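PDB 6YHH: beta-N-acetylglucosaminidase-like protein Glycoside hydrolase family 20 from Flavobacterium johnsoniae, which probably hydrolyses beta-linked N-acetylhexosamine units, as a family 20 glycosidase and chitobiase of bacterial chitin breakdown. Local coordinates for residues V177-L182 against V228-V233; G148-A153 against G445-M450; G308-I313 against G360-G365; D152-F157 against D184-R189; A171-N176 against R467-A472. All coordinates share one frame; numbering follows the deposited sequence.

Contact 1: V177-L182 against V228-V233; sequences VFHWHL and VPEIDV
Val177 meets Val228 through one methyl each: its CG1, anti to the backbone N (chi1 175°), lies 4.0 Å from Val228 CG2. Phe178 O accepts from Val228 N at 2.9 Å. His179 and, two residues on, His181 project their rings from the face of the sheet that also bears Glu230. His179 NE2 donates to Glu230 OE1 at 2.7 Å, arriving on the anti side and 28° out of the carboxylate plane, while its ND1 is bonded to Glu447. Trp180 continues the parallel ladder, N to Val228 O and O from Glu230 N, joining two neighbouring strands of the beta/alpha barrel; on the other face of the sheet its indole is sandwiched by Phe178 CE2 and Leu182 CD2. His181 ND1 gives a second bond to Glu230 OE1, also of 2.7 Å, from the opposite face of the carboxylate, NE2 being bonded to Asp184. An alanine in place of Glu230 would probably leave both imidazoles without their shared acceptor, freer to turn, and Trp366, bonded to OE2, without its mate. Leu182 N reaches Glu230 O at 3.3 Å, and Leu182 CD1 rests 4.2 Å from Pro229 CB.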
# COMPACT_ATOMS: atom_id res chain seq x y z
N VAL A 177 19.24 -3.76 11.59
CA VAL A 177 19.95 -4.19 10.39
C VAL A 177 18.92 -4.60 9.33
O VAL A 177 17.99 -5.40 9.58
CB VAL A 177 20.91 -5.32 10.63
CG1 VAL A 177 21.51 -5.80 9.36
CG2 VAL A 177 22.00 -4.97 11.68
N PHE A 178 19.14 -4.06 8.14
CA PHE A 178 18.34 -4.46 6.96
C PHE A 178 19.30 -5.01 5.95
O PHE A 178 20.16 -4.31 5.43
CB PHE A 178 17.62 -3.28 6.43
CG PHE A 178 16.84 -3.52 5.15
CD1 PHE A 178 15.63 -4.22 5.18
CD2 PHE A 178 17.30 -3.11 3.93
CE1 PHE A 178 14.91 -4.45 4.03
CE2 PHE A 178 16.52 -3.35 2.79
CZ PHE A 178 15.35 -3.98 2.86
N HIS A 179 19.23 -6.31 5.74
CA HIS A 179 20.11 -7.00 4.81
C HIS A 179 19.32 -7.16 3.49
O HIS A 179 18.26 -7.75 3.40
CB HIS A 179 20.57 -8.30 5.45
CG HIS A 179 21.20 -9.32 4.55
ND1 HIS A 179 21.41 -10.61 5.02
CD2 HIS A 179 21.64 -9.31 3.26
CE1 HIS A 179 21.91 -11.35 4.04
NE2 HIS A 179 22.07 -10.59 2.98
N TRP A 180 19.91 -6.62 2.43
CA TRP A 180 19.18 -6.49 1.13
C TRP A 180 19.80 -7.48 0.13
O TRP A 180 20.94 -7.31 -0.35
CB TRP A 180 19.29 -5.04 0.66
CG TRP A 180 18.19 -4.48 -0.20
CD1 TRP A 180 17.06 -5.08 -0.69
CD2 TRP A 180 18.11 -3.10 -0.62
NE1 TRP A 180 16.27 -4.17 -1.36
CE2 TRP A 180 16.89 -2.93 -1.32
CE3 TRP A 180 18.94 -2.00 -0.42
CZ2 TRP A 180 16.51 -1.71 -1.84
CZ3 TRP A 180 18.58 -0.79 -0.98
CH2 TRP A 180 17.35 -0.66 -1.66
N HIS A 181 19.06 -8.55 -0.15
CA HIS A 181 19.51 -9.63 -1.04
C HIS A 181 19.09 -9.24 -2.43
O HIS A 181 17.91 -9.43 -2.81
CB HIS A 181 18.93 -10.98 -0.53
CG HIS A 181 19.38 -12.19 -1.31
ND1 HIS A 181 20.48 -12.92 -0.95
CD2 HIS A 181 18.91 -12.79 -2.45
CE1 HIS A 181 20.69 -13.88 -1.82
NE2 HIS A 181 19.73 -13.85 -2.72
N LEU A 182 20.03 -8.60 -3.15
CA LEU A 182 19.76 -7.80 -4.30
C LEU A 182 20.00 -8.48 -5.66
O LEU A 182 19.69 -7.91 -6.71
CB LEU A 182 20.60 -6.51 -4.24
CG LEU A 182 20.18 -5.46 -3.23
CD1 LEU A 182 21.33 -4.55 -2.89
CD2 LEU A 182 19.07 -4.72 -3.89
N VAL A 228 22.93 -3.65 4.89
CA VAL A 228 23.96 -4.56 4.48
C VAL A 228 23.53 -5.10 3.10
O VAL A 228 22.57 -5.89 3.00
CB VAL A 228 24.18 -5.72 5.50
CG1 VAL A 228 25.20 -6.67 4.97
CG2 VAL A 228 24.57 -5.16 6.87
N PRO A 229 24.16 -4.61 2.01
CA PRO A 229 23.89 -5.15 0.66
C PRO A 229 24.51 -6.50 0.40
O PRO A 229 25.54 -6.85 0.99
CB PRO A 229 24.56 -4.09 -0.23
CG PRO A 229 25.79 -3.75 0.59
CD PRO A 229 25.28 -3.66 1.99
N GLU A 230 23.85 -7.32 -0.43
CA GLU A 230 24.39 -8.62 -0.82
C GLU A 230 24.36 -8.79 -2.29
O GLU A 230 23.30 -8.63 -2.94
CB GLU A 230 23.64 -9.78 -0.17
CG GLU A 230 24.25 -11.15 -0.44
CD GLU A 230 23.40 -12.35 -0.01
OE1 GLU A 230 22.42 -12.15 0.80
OE2 GLU A 230 23.68 -13.48 -0.44
N ILE A 231 25.52 -9.09 -2.84
CA ILE A 231 25.67 -9.59 -4.19
C ILE A 231 26.18 -11.03 -4.10
O ILE A 231 27.36 -11.28 -3.81
CB ILE A 231 26.64 -8.74 -5.03
CG1 ILE A 231 26.06 -7.34 -5.21
CG2 ILE A 231 26.75 -9.37 -6.39
CD1 ILE A 231 27.04 -6.42 -5.99
N ASP A 232 25.28 -12.01 -4.28
CA ASP A 232 25.58 -13.38 -3.98
C ASP A 232 26.39 -14.06 -5.11
O ASP A 232 25.90 -14.21 -6.24
CB ASP A 232 24.22 -14.09 -3.75
CG ASP A 232 24.34 -15.52 -3.27
OD1 ASP A 232 25.44 -16.08 -3.29
OD2 ASP A 232 23.27 -16.10 -2.87
N VAL A 233 27.62 -14.47 -4.78
CA VAL A 233 28.57 -15.07 -5.71
C VAL A 233 29.30 -16.20 -5.02
O VAL A 233 29.50 -16.13 -3.76
CB VAL A 233 29.58 -14.01 -6.24
CG1 VAL A 233 28.89 -13.06 -7.17
CG2 VAL A 233 30.28 -13.27 -5.11

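Contact 2: G148-A153 against G445-M450; sequences GLMLDA and GGEATM
Gly148 and Gly446 begin a ladder of five backbone hydrogen bonds, Gly148 N giving to Gly446 O at 3.0 Å. Gly148 O takes Ala448 N in return. Met150 uses both of its backbone groups: N donates to Ala448 O at 2.7 Å, nearly straight at 170°, and O accepts from Met450 N at 2.9 Å. The last rung runs from Asp152 N to Met450 O at 3.1 Å. Ala448 O has a weaker second visitor in the CA-H of Leu149. The amides and carbonyls of Leu149 and Leu151 turn the other way, to Val177, His179 and His181 of strand 177-184. Strand 146-152 is the first of the catalytic barrel and 443-450 the last, and this parallel pairing closes the cylinder. Inside it, the extended chain of Glu447 passes Gly148, CG lying 3.6 Å from Gly148 C, and its buried carboxylate is held at both oxygens, OE1 by His179 ND1 and OE2 by Trp146 NE1. Gly148 makes way for that carboxylate: a CB on it would stand 2.9 Å from Glu447 OE2. Met150 CB touches Glu447 OE1 at 3.5 Å, and the bend at chi3 of Met150 puts its CE beside Thr449 CB. On the outer face Leu149 CD1 packs 4.0 Å from Ala448 CB. Ser409 OG bonds to Glu447 O, while the carboxylate of Asp152 serves Ser154 N and Arg155.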
# COMPACT_ATOMS: atom_id res chain seq x y z
N GLY A 148 18.46 -8.19 12.77
CA GLY A 148 18.23 -7.97 11.35
C GLY A 148 17.03 -8.66 10.69
O GLY A 148 16.49 -9.68 11.18
N LEU A 149 16.61 -8.04 9.61
CA LEU A 149 15.73 -8.68 8.61
C LEU A 149 16.46 -8.65 7.27
O LEU A 149 16.91 -7.58 6.87
CB LEU A 149 14.38 -7.91 8.39
CG LEU A 149 13.41 -8.46 7.35
CD1 LEU A 149 12.85 -9.83 7.66
CD2 LEU A 149 12.26 -7.44 7.15
N MET A 150 16.47 -9.79 6.59
CA MET A 150 16.90 -9.91 5.21
C MET A 150 15.67 -9.84 4.30
O MET A 150 14.74 -10.60 4.49
CB MET A 150 17.65 -11.17 4.93
CG MET A 150 18.31 -11.13 3.57
SD MET A 150 18.63 -12.76 2.88
CE MET A 150 16.90 -13.02 2.44
N LEU A 151 15.70 -8.98 3.30
CA LEU A 151 14.65 -8.93 2.23
C LEU A 151 15.21 -9.41 0.90
O LEU A 151 16.25 -8.88 0.44
CB LEU A 151 14.11 -7.52 2.06
CG LEU A 151 12.99 -7.26 1.02
CD1 LEU A 151 12.08 -6.07 1.46
CD2 LEU A 151 13.56 -6.98 -0.35
N ASP A 152 14.63 -10.47 0.37
CA ASP A 152 14.99 -11.03 -0.99
C ASP A 152 14.26 -10.24 -2.03
O ASP A 152 13.01 -10.32 -2.17
CB ASP A 152 14.61 -12.50 -0.99
CG ASP A 152 14.78 -13.21 -2.29
OD1 ASP A 152 15.21 -12.61 -3.34
OD2 ASP A 152 14.42 -14.42 -2.31
N ALA A 153 15.00 -9.39 -2.75
CA ALA A 153 14.38 -8.60 -3.80
C ALA A 153 14.52 -9.27 -5.19
O ALA A 153 14.05 -8.74 -6.20
CB ALA A 153 15.01 -7.22 -3.83
N GLY A 445 24.67 -11.48 16.62
CA GLY A 445 23.23 -11.42 16.73
C GLY A 445 22.56 -12.35 15.74
O GLY A 445 23.09 -13.43 15.42
N GLY A 446 21.38 -11.95 15.26
CA GLY A 446 20.61 -12.84 14.36
C GLY A 446 19.85 -12.03 13.35
O GLY A 446 19.74 -10.80 13.46
N GLU A 447 19.30 -12.77 12.39
CA GLU A 447 18.53 -12.17 11.35
C GLU A 447 17.44 -13.07 10.80
O GLU A 447 17.72 -14.20 10.40
CB GLU A 447 19.53 -11.79 10.31
CG GLU A 447 19.04 -11.14 9.12
CD GLU A 447 20.25 -10.75 8.22
OE1 GLU A 447 20.36 -11.36 7.15
OE2 GLU A 447 21.05 -9.83 8.57
N ALA A 448 16.24 -12.52 10.74
CA ALA A 448 15.09 -13.19 10.06
C ALA A 448 15.35 -13.06 8.57
O ALA A 448 15.75 -11.95 8.10
CB ALA A 448 13.79 -12.53 10.44
N THR A 449 15.12 -14.14 7.82
CA THR A 449 15.36 -14.11 6.38
C THR A 449 14.08 -14.29 5.60
O THR A 449 13.52 -15.38 5.56
CB THR A 449 16.34 -15.18 5.88
OG1 THR A 449 15.86 -16.51 6.23
CG2 THR A 449 17.72 -14.97 6.47
N MET A 450 13.61 -13.24 4.95
CA MET A 450 12.43 -13.32 4.09
C MET A 450 12.77 -13.54 2.63
O MET A 450 12.88 -12.58 1.83
CB MET A 450 11.51 -12.12 4.19
CG MET A 450 10.16 -12.38 3.48
SD MET A 450 9.27 -13.80 4.14
CE MET A 450 8.25 -14.17 2.71

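Contact 3: G308-I313 against G360-G365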
# COMPACT_ATOMS: atom_id res chain seq x y z
N GLY A 308 27.48 1.70 4.87
CA GLY A 308 27.70 0.76 5.92
C GLY A 308 28.99 0.00 5.72
O GLY A 308 29.44 -0.18 4.60
N ALA A 309 29.58 -0.43 6.81
CA ALA A 309 30.89 -1.05 6.74
C ALA A 309 30.98 -2.46 6.28
O ALA A 309 32.10 -3.01 6.19
CB ALA A 309 31.57 -0.91 8.10
N TYR A 310 29.81 -3.14 6.05
CA TYR A 310 29.75 -4.57 5.76
C TYR A 310 29.18 -4.79 4.35
O TYR A 310 28.19 -4.16 3.95
CB TYR A 310 28.88 -5.31 6.78
CG TYR A 310 29.32 -4.96 8.17
CD1 TYR A 310 30.40 -5.57 8.68
CD2 TYR A 310 28.79 -3.90 8.81
CE1 TYR A 310 30.90 -5.19 9.92
CE2 TYR A 310 29.26 -3.49 10.03
CZ TYR A 310 30.32 -4.17 10.58
OH TYR A 310 30.84 -3.76 11.82
N PHE A 311 29.79 -5.70 3.63
CA PHE A 311 29.35 -6.06 2.30
C PHE A 311 29.24 -7.58 2.23
O PHE A 311 30.23 -8.29 2.46
CB PHE A 311 30.25 -5.50 1.15
CG PHE A 311 29.56 -5.47 -0.15
CD1 PHE A 311 29.27 -6.65 -0.86
CD2 PHE A 311 29.13 -4.25 -0.64
CE1 PHE A 311 28.56 -6.54 -2.10
CE2 PHE A 311 28.39 -4.15 -1.83
CZ PHE A 311 28.07 -5.30 -2.51
N HIS A 312 28.04 -8.08 1.93
CA HIS A 312 27.75 -9.52 1.87
C HIS A 312 27.98 -9.99 0.44
O HIS A 312 27.36 -9.52 -0.49
CB HIS A 312 26.32 -9.73 2.40
CG HIS A 312 26.01 -11.09 2.94
ND1 HIS A 312 26.19 -12.29 2.26
CD2 HIS A 312 25.36 -11.42 4.09
CE1 HIS A 312 25.71 -13.27 2.99
NE2 HIS A 312 25.22 -12.77 4.11
N ILE A 313 28.83 -11.02 0.27
CA ILE A 313 29.12 -11.60 -1.02
C ILE A 313 28.44 -12.93 -1.20
O ILE A 313 28.68 -13.70 -2.09
CB ILE A 313 30.65 -11.65 -1.30
CG1 ILE A 313 31.44 -12.38 -0.20
CG2 ILE A 313 31.19 -10.24 -1.55
CD1 ILE A 313 31.09 -13.77 0.08
N GLY A 360 36.54 0.30 1.91
CA GLY A 360 36.38 0.38 3.33
C GLY A 360 35.41 -0.61 3.93
O GLY A 360 34.83 -0.37 5.00
N LYS A 361 35.22 -1.72 3.22
CA LYS A 361 34.21 -2.72 3.66
C LYS A 361 34.80 -3.99 4.11
O LYS A 361 35.81 -4.50 3.57
CB LYS A 361 33.24 -3.03 2.52
CG LYS A 361 32.76 -1.81 1.75
CD LYS A 361 32.00 -0.84 2.69
CE LYS A 361 31.51 0.37 1.95
NZ LYS A 361 30.98 1.44 2.85
N GLN A 362 34.16 -4.51 5.14
CA GLN A 362 34.42 -5.83 5.63
C GLN A 362 33.51 -6.85 4.96
O GLN A 362 32.40 -6.52 4.57
CB GLN A 362 34.12 -5.89 7.11
CG GLN A 362 35.12 -5.11 7.96
CD GLN A 362 34.63 -4.77 9.35
OE1 GLN A 362 34.47 -5.63 10.24
NE2 GLN A 362 34.41 -3.47 9.57
N LEU A 363 34.03 -8.07 4.79
CA LEU A 363 33.35 -9.12 3.99
C LEU A 363 32.52 -10.00 4.84
O LEU A 363 32.92 -10.40 5.93
CB LEU A 363 34.44 -9.95 3.26
CG LEU A 363 34.07 -11.02 2.22
CD1 LEU A 363 35.15 -11.17 1.20
CD2 LEU A 363 33.67 -12.31 2.94
N MET A 364 31.30 -10.29 4.38
CA MET A 364 30.40 -11.24 5.00
C MET A 364 29.96 -12.25 3.97
O MET A 364 29.81 -11.92 2.82
CB MET A 364 29.22 -10.42 5.57
CG MET A 364 28.20 -11.29 6.32
SD MET A 364 27.10 -10.27 7.29
CE MET A 364 26.07 -11.56 8.03
N GLY A 365 29.67 -13.44 4.42
CA GLY A 365 29.14 -14.47 3.55
C GLY A 365 28.41 -15.58 4.27
O GLY A 365 28.62 -15.81 5.48
O HOH W 1 33.25 -5.26 12.74
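Tyr310 and Gln362 both carry CG anti to the carbonyl carbon (chi1 -51° and -70°), which lays their side chains alongside each other, pointing the same way. Gln362 OE1 then comes 3.6 Å from Tyr310 CE1, with amide and ring planes 58° apart. A water at the edge of the tyrosine ring ties the two tips, donating to Gln362 OE1 at 2.8 Å and hydrogen-bonded to Tyr310 OH. Lys361 bends at chi2 and reaches across to the start of the other segment; its NZ gives a bond of 2.8 Å to Gly308 O, from above the carbonyl plane, and another to Phe306 O. Between the strands the backbone forms a regular parallel ladder: Gln362 N to Ala309 O, Phe311 N to Gln362 O, Met364 N to Phe311 O and Ile313 N to Met364 O. On the same face of the sheet as Tyr310, His312 turns one ring face over Met364 C and Gly365 N. The extended Met364 passes the ring with CG 3.6 Å from His312 CD2, and its sulfur stands obliquely to the ring, SD 4.7 Å from the His312 centroid. His312 NE2 is bonded to His381 and ND1 to Gly314 N. On the outer side Ile313 CG1 crosses Leu363 CG at 3.8 Å, next to helix 341-358, which ends in a Schellman motif at Gly360. Strand 310-312, that helix and strand 362-366 form a beta-alpha-beta crossover of the family 20 catalytic barrel, with His312 and Met364 turned inward and Phe311 and Leu363 facing the helix.

Contact 4: D152-F157 against D184-R189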
# COMPACT_ATOMS: atom_id res chain seq x y z
N ASP A 152 14.63 -10.47 0.37
CA ASP A 152 14.99 -11.03 -0.99
C ASP A 152 14.26 -10.24 -2.03
O ASP A 152 13.01 -10.32 -2.17
CB ASP A 152 14.61 -12.50 -0.99
CG ASP A 152 14.78 -13.21 -2.29
OD1 ASP A 152 15.21 -12.61 -3.34
OD2 ASP A 152 14.42 -14.42 -2.31
N ALA A 153 15.00 -9.39 -2.75
CA ALA A 153 14.38 -8.60 -3.80
C ALA A 153 14.52 -9.27 -5.19
O ALA A 153 14.05 -8.74 -6.20
CB ALA A 153 15.01 -7.22 -3.83
N SER A 154 15.14 -10.46 -5.24
CA SER A 154 15.37 -11.13 -6.52
C SER A 154 14.18 -12.06 -6.93
O SER A 154 13.72 -12.01 -8.06
CB SER A 154 16.68 -11.96 -6.46
OG SER A 154 16.87 -12.71 -7.64
N ARG A 155 13.77 -12.95 -6.03
CA ARG A 155 12.78 -13.94 -6.41
C ARG A 155 11.46 -13.23 -6.83
O ARG A 155 10.97 -13.40 -7.91
CB ARG A 155 12.56 -14.93 -5.28
CG ARG A 155 13.62 -16.04 -5.22
CD ARG A 155 15.05 -15.56 -5.27
NE ARG A 155 16.00 -16.70 -5.17
CZ ARG A 155 16.30 -17.33 -4.05
NH1 ARG A 155 15.82 -16.92 -2.86
NH2 ARG A 155 17.00 -18.43 -4.08
N HIS A 156 10.93 -12.41 -5.96
CA HIS A 156 9.94 -11.40 -6.26
C HIS A 156 10.46 -10.04 -5.86
O HIS A 156 10.78 -9.80 -4.72
CB HIS A 156 8.59 -11.58 -5.52
CG HIS A 156 7.71 -12.64 -6.11
ND1 HIS A 156 7.87 -13.97 -5.82
CD2 HIS A 156 6.71 -12.57 -7.03
CE1 HIS A 156 6.97 -14.68 -6.49
NE2 HIS A 156 6.26 -13.86 -7.22
N PHE A 157 10.53 -9.18 -6.86
CA PHE A 157 10.96 -7.81 -6.65
C PHE A 157 10.02 -7.17 -5.66
O PHE A 157 8.75 -7.31 -5.77
CB PHE A 157 11.07 -7.06 -7.96
CG PHE A 157 11.45 -5.61 -7.80
CD1 PHE A 157 12.76 -5.28 -7.44
CD2 PHE A 157 10.54 -4.56 -8.06
CE1 PHE A 157 13.16 -3.99 -7.24
CE2 PHE A 157 10.96 -3.25 -7.87
CZ PHE A 157 12.29 -2.96 -7.52
N ASP A 184 19.94 -12.79 -7.33
CA ASP A 184 19.88 -14.22 -7.22
C ASP A 184 19.59 -14.74 -8.63
O ASP A 184 19.72 -13.97 -9.66
CB ASP A 184 18.84 -14.65 -6.17
CG ASP A 184 19.18 -15.93 -5.50
OD1 ASP A 184 19.12 -16.99 -6.20
OD2 ASP A 184 19.55 -15.94 -4.32
N ASP A 185 19.26 -16.02 -8.75
CA ASP A 185 19.06 -16.63 -10.07
C ASP A 185 17.91 -15.99 -10.88
O ASP A 185 17.87 -16.02 -12.10
CB ASP A 185 18.75 -18.14 -9.95
CG ASP A 185 19.92 -18.95 -9.41
OD1 ASP A 185 20.92 -19.11 -10.17
OD2 ASP A 185 19.75 -19.40 -8.23
N GLN A 186 16.97 -15.44 -10.12
CA GLN A 186 15.70 -14.95 -10.62
C GLN A 186 15.72 -13.44 -10.95
O GLN A 186 14.66 -12.87 -11.26
CB GLN A 186 14.61 -15.25 -9.58
CG GLN A 186 14.35 -16.71 -9.37
CD GLN A 186 15.35 -17.43 -8.47
OE1 GLN A 186 16.23 -16.84 -7.87
NE2 GLN A 186 15.22 -18.72 -8.42
N GLY A 187 16.90 -12.79 -10.79
CA GLY A 187 17.02 -11.41 -11.17
C GLY A 187 18.04 -10.63 -10.40
O GLY A 187 18.31 -10.93 -9.27
N TRP A 188 18.63 -9.66 -11.10
CA TRP A 188 19.57 -8.66 -10.62
C TRP A 188 18.88 -7.33 -10.41
O TRP A 188 18.20 -6.84 -11.35
CB TRP A 188 20.69 -8.45 -11.71
CG TRP A 188 21.62 -7.38 -11.39
CD1 TRP A 188 21.41 -6.08 -11.57
CD2 TRP A 188 22.94 -7.49 -10.81
NE1 TRP A 188 22.46 -5.35 -11.11
CE2 TRP A 188 23.41 -6.19 -10.64
CE3 TRP A 188 23.73 -8.56 -10.39
CZ2 TRP A 188 24.67 -5.93 -10.07
CZ3 TRP A 188 24.95 -8.31 -9.86
CH2 TRP A 188 25.40 -7.01 -9.66
N ARG A 189 18.98 -6.76 -9.21
CA ARG A 189 18.17 -5.62 -8.84
C ARG A 189 18.85 -4.27 -8.59
O ARG A 189 18.18 -3.37 -8.04
CB ARG A 189 17.39 -5.95 -7.56
CG ARG A 189 16.53 -7.21 -7.70
CD ARG A 189 15.55 -7.16 -8.88
NE ARG A 189 14.70 -8.35 -8.91
CZ ARG A 189 14.16 -8.86 -10.03
NH1 ARG A 189 14.39 -8.30 -11.22
NH2 ARG A 189 13.42 -9.91 -9.99
O HOH W 2 17.55 -19.88 -6.73
O HOH W 3 12.02 -12.92 -10.48
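Arg155 reaches across to Gln186 and Asp184 in two different ways. Arg155 NE donates to Gln186 OE1 at 2.7 Å; the oxygen lies in the guanidinium plane, whereas NE comes in 57° above the plane of the amide. The carboxylate of Asp184 instead covers a guanidinium face, CG 3.3 Å from Arg155 NE and the two planes 35° apart; the salt bridge to OD1 is less certain because that oxygen's position is doubtful. Ser154 OG gives to a lone pair of Gly187 O at 2.8 Å, an acceptor that also takes Asp184 N, these two being the end residues of a type I turn. Arg189 returns the grip on the other loop: NE bonds to Ala153 O at 2.8 Å and NH2 to Ser154 O at 2.9 Å, one guanidinium clasping two successive carbonyls. Its faces are covered by Gly187 CA, over the centre, and by Phe157 CB, while Phe157 CD1 touches Arg189 CD at 3.7 Å. Behind this shell Asp152 shapes the loop. Its OD1 accepts Ser154 N in an Asx turn and also Arg155 N, completing an Asx motif, and OD2 forms a salt bridge with Arg155 NH1 at 2.9 Å. A water takes protons from Arg155 NH2 and Gln186 NE2 and lies 2.7 Å from Asp185 OD2, to which it can donate. Farther out, Asp184 OD2 is held by His181 and Asp185 OD1 by Ser238. Arg155 NH2 also bonds a bound Tris molecule, probably from the crystallisation liquor. With acidic partners at an edge and over a face, the buried Arg155 charge is probably well balanced, and its guanidinium is fixed in rotation at the wall of the pocket.

Contact 5: A171-N176 against R467-A472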
# COMPACT_ATOMS: atom_id res chain seq x y z
N ALA A 171 12.22 -0.45 12.82
CA ALA A 171 12.42 0.51 13.92
C ALA A 171 11.43 0.35 15.02
O ALA A 171 11.77 0.47 16.18
CB ALA A 171 12.50 1.95 13.39
N ALA A 172 10.18 0.10 14.67
CA ALA A 172 9.14 -0.08 15.65
C ALA A 172 9.42 -1.22 16.59
O ALA A 172 9.00 -1.20 17.80
CB ALA A 172 7.82 -0.32 14.93
N MET A 173 10.15 -2.21 16.09
CA MET A 173 10.53 -3.42 16.88
C MET A 173 11.97 -3.33 17.39
O MET A 173 12.52 -4.35 17.83
CB MET A 173 10.35 -4.64 16.03
CG MET A 173 8.91 -4.88 15.56
SD MET A 173 7.63 -4.68 16.84
CE MET A 173 8.37 -5.81 18.05
N LYS A 174 12.60 -2.18 17.28
CA LYS A 174 14.01 -1.97 17.70
C LYS A 174 15.01 -2.82 16.96
O LYS A 174 16.08 -3.17 17.50
CB LYS A 174 14.15 -2.12 19.20
CG LYS A 174 13.28 -1.19 19.97
CD LYS A 174 13.59 -1.24 21.47
CE LYS A 174 12.65 -0.35 22.29
NZ LYS A 174 11.36 -1.04 22.54
N MET A 175 14.68 -3.20 15.71
CA MET A 175 15.62 -3.90 14.87
C MET A 175 16.49 -2.91 14.10
O MET A 175 16.00 -1.86 13.72
CB MET A 175 14.86 -4.85 13.92
CG MET A 175 14.15 -5.89 14.69
SD MET A 175 13.10 -6.94 13.59
CE MET A 175 14.34 -7.84 12.63
N ASN A 176 17.77 -3.24 13.92
CA ASN A 176 18.74 -2.24 13.41
C ASN A 176 19.54 -2.63 12.24
O ASN A 176 20.45 -1.85 11.86
CB ASN A 176 19.69 -1.79 14.52
CG ASN A 176 20.54 -2.93 15.06
OD1 ASN A 176 20.35 -4.11 14.73
ND2 ASN A 176 21.53 -2.56 15.83
N ARG A 467 5.35 -12.44 12.93
CA ARG A 467 6.37 -13.33 13.44
C ARG A 467 7.73 -12.68 13.65
O ARG A 467 8.45 -13.04 14.62
CB ARG A 467 6.51 -14.64 12.66
CG ARG A 467 5.28 -15.56 12.74
CD ARG A 467 5.29 -16.86 11.93
NE ARG A 467 5.33 -16.46 10.51
CZ ARG A 467 6.03 -17.04 9.57
NH1 ARG A 467 6.65 -18.18 9.78
NH2 ARG A 467 6.12 -16.45 8.39
N THR A 468 8.14 -11.76 12.78
CA THR A 468 9.41 -11.10 12.95
C THR A 468 9.46 -10.22 14.22
O THR A 468 10.53 -9.93 14.73
CB THR A 468 9.78 -10.37 11.67
OG1 THR A 468 9.81 -11.39 10.64
CG2 THR A 468 11.11 -9.67 11.79
N ALA A 469 8.28 -9.84 14.72
CA ALA A 469 8.21 -9.07 15.99
C ALA A 469 8.62 -9.92 17.17
O ALA A 469 9.32 -9.44 18.06
CB ALA A 469 6.88 -8.37 16.16
N ALA A 470 8.25 -11.22 17.15
CA ALA A 470 8.73 -12.16 18.15
C ALA A 470 10.24 -12.40 18.04
O ALA A 470 10.94 -12.48 19.02
CB ALA A 470 7.93 -13.45 18.09
N ILE A 471 10.75 -12.47 16.80
CA ILE A 471 12.15 -12.57 16.58
C ILE A 471 12.87 -11.32 17.12
O ILE A 471 13.95 -11.46 17.77
CB ILE A 471 12.48 -12.83 15.11
CG1 ILE A 471 11.94 -14.20 14.73
CG2 ILE A 471 13.97 -12.71 14.81
CD1 ILE A 471 11.98 -14.48 13.23
N ALA A 472 12.30 -10.14 16.91
CA ALA A 472 12.87 -8.91 17.44
C ALA A 472 13.05 -9.04 18.93
O ALA A 472 14.04 -8.57 19.49
CB ALA A 472 12.04 -7.69 17.07
O HOH W 4 15.20 -6.07 18.19
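Met173 comes up to Ala472 just as helix 160-172 ends, with their CA atoms 6.0 Å apart and the chain turning away in a Schellman motif whose positive-phi residue is Lys174. Met173 then folds over helix 467-476: CG stands anti to the carbonyl carbon (chi1 -62°), and further bends at chi2 and chi3 curl the methyl round until CE lies 3.5 Å from Ala469 CB. Its CB meets Ala472 CB at 3.6 Å. Met175, beyond the turn, reaches the same alanine, CG 3.7 Å from Ala472 CB, and its CE ends 3.8 Å from Thr468 CG2, the two side chains crossing at about a right angle. Thr468 can offer its methyl because OG1 is bonded back to Val464 O. An alanine at Met173 would probably open a gap in the packing, leaving Ala469 CB without the thioether that covers it, and lessen the contact with Val494 of helix 484-497. A water lies between Met173 O and Ala472 O, 3.0 Å from the latter. No direct hydrogen bond joins the two segments, so the helix end and helix 467-476 hold together mainly by fit, flexible thioethers filling the shallow surface left by small alanines.

Contacts 1, 2 and 3 are successive parts of one barrel wall: contact 1 lies between the others, about 9 Å from each by centres. Strands 146-152 and 177-184 are neighbours, and Pro229 O bonds to His312 N. On the inner face of this wall the rings of His179 and His312 stack. Contact 4 joins the loops that follow strands 146-152 and 177-184, sharing Asp152 and Ala153 with contact 2; its Arg155 side chain is about 6 Å from that of Glu317, the predicted proton donor, and about 3 Å from the bound Tris. Contact 5 lies outside the cylinder of strands, in the helical layer, touching contact 2 where Met175 CE meets Gly148 O, its centre about 24 Å from that of contact 4.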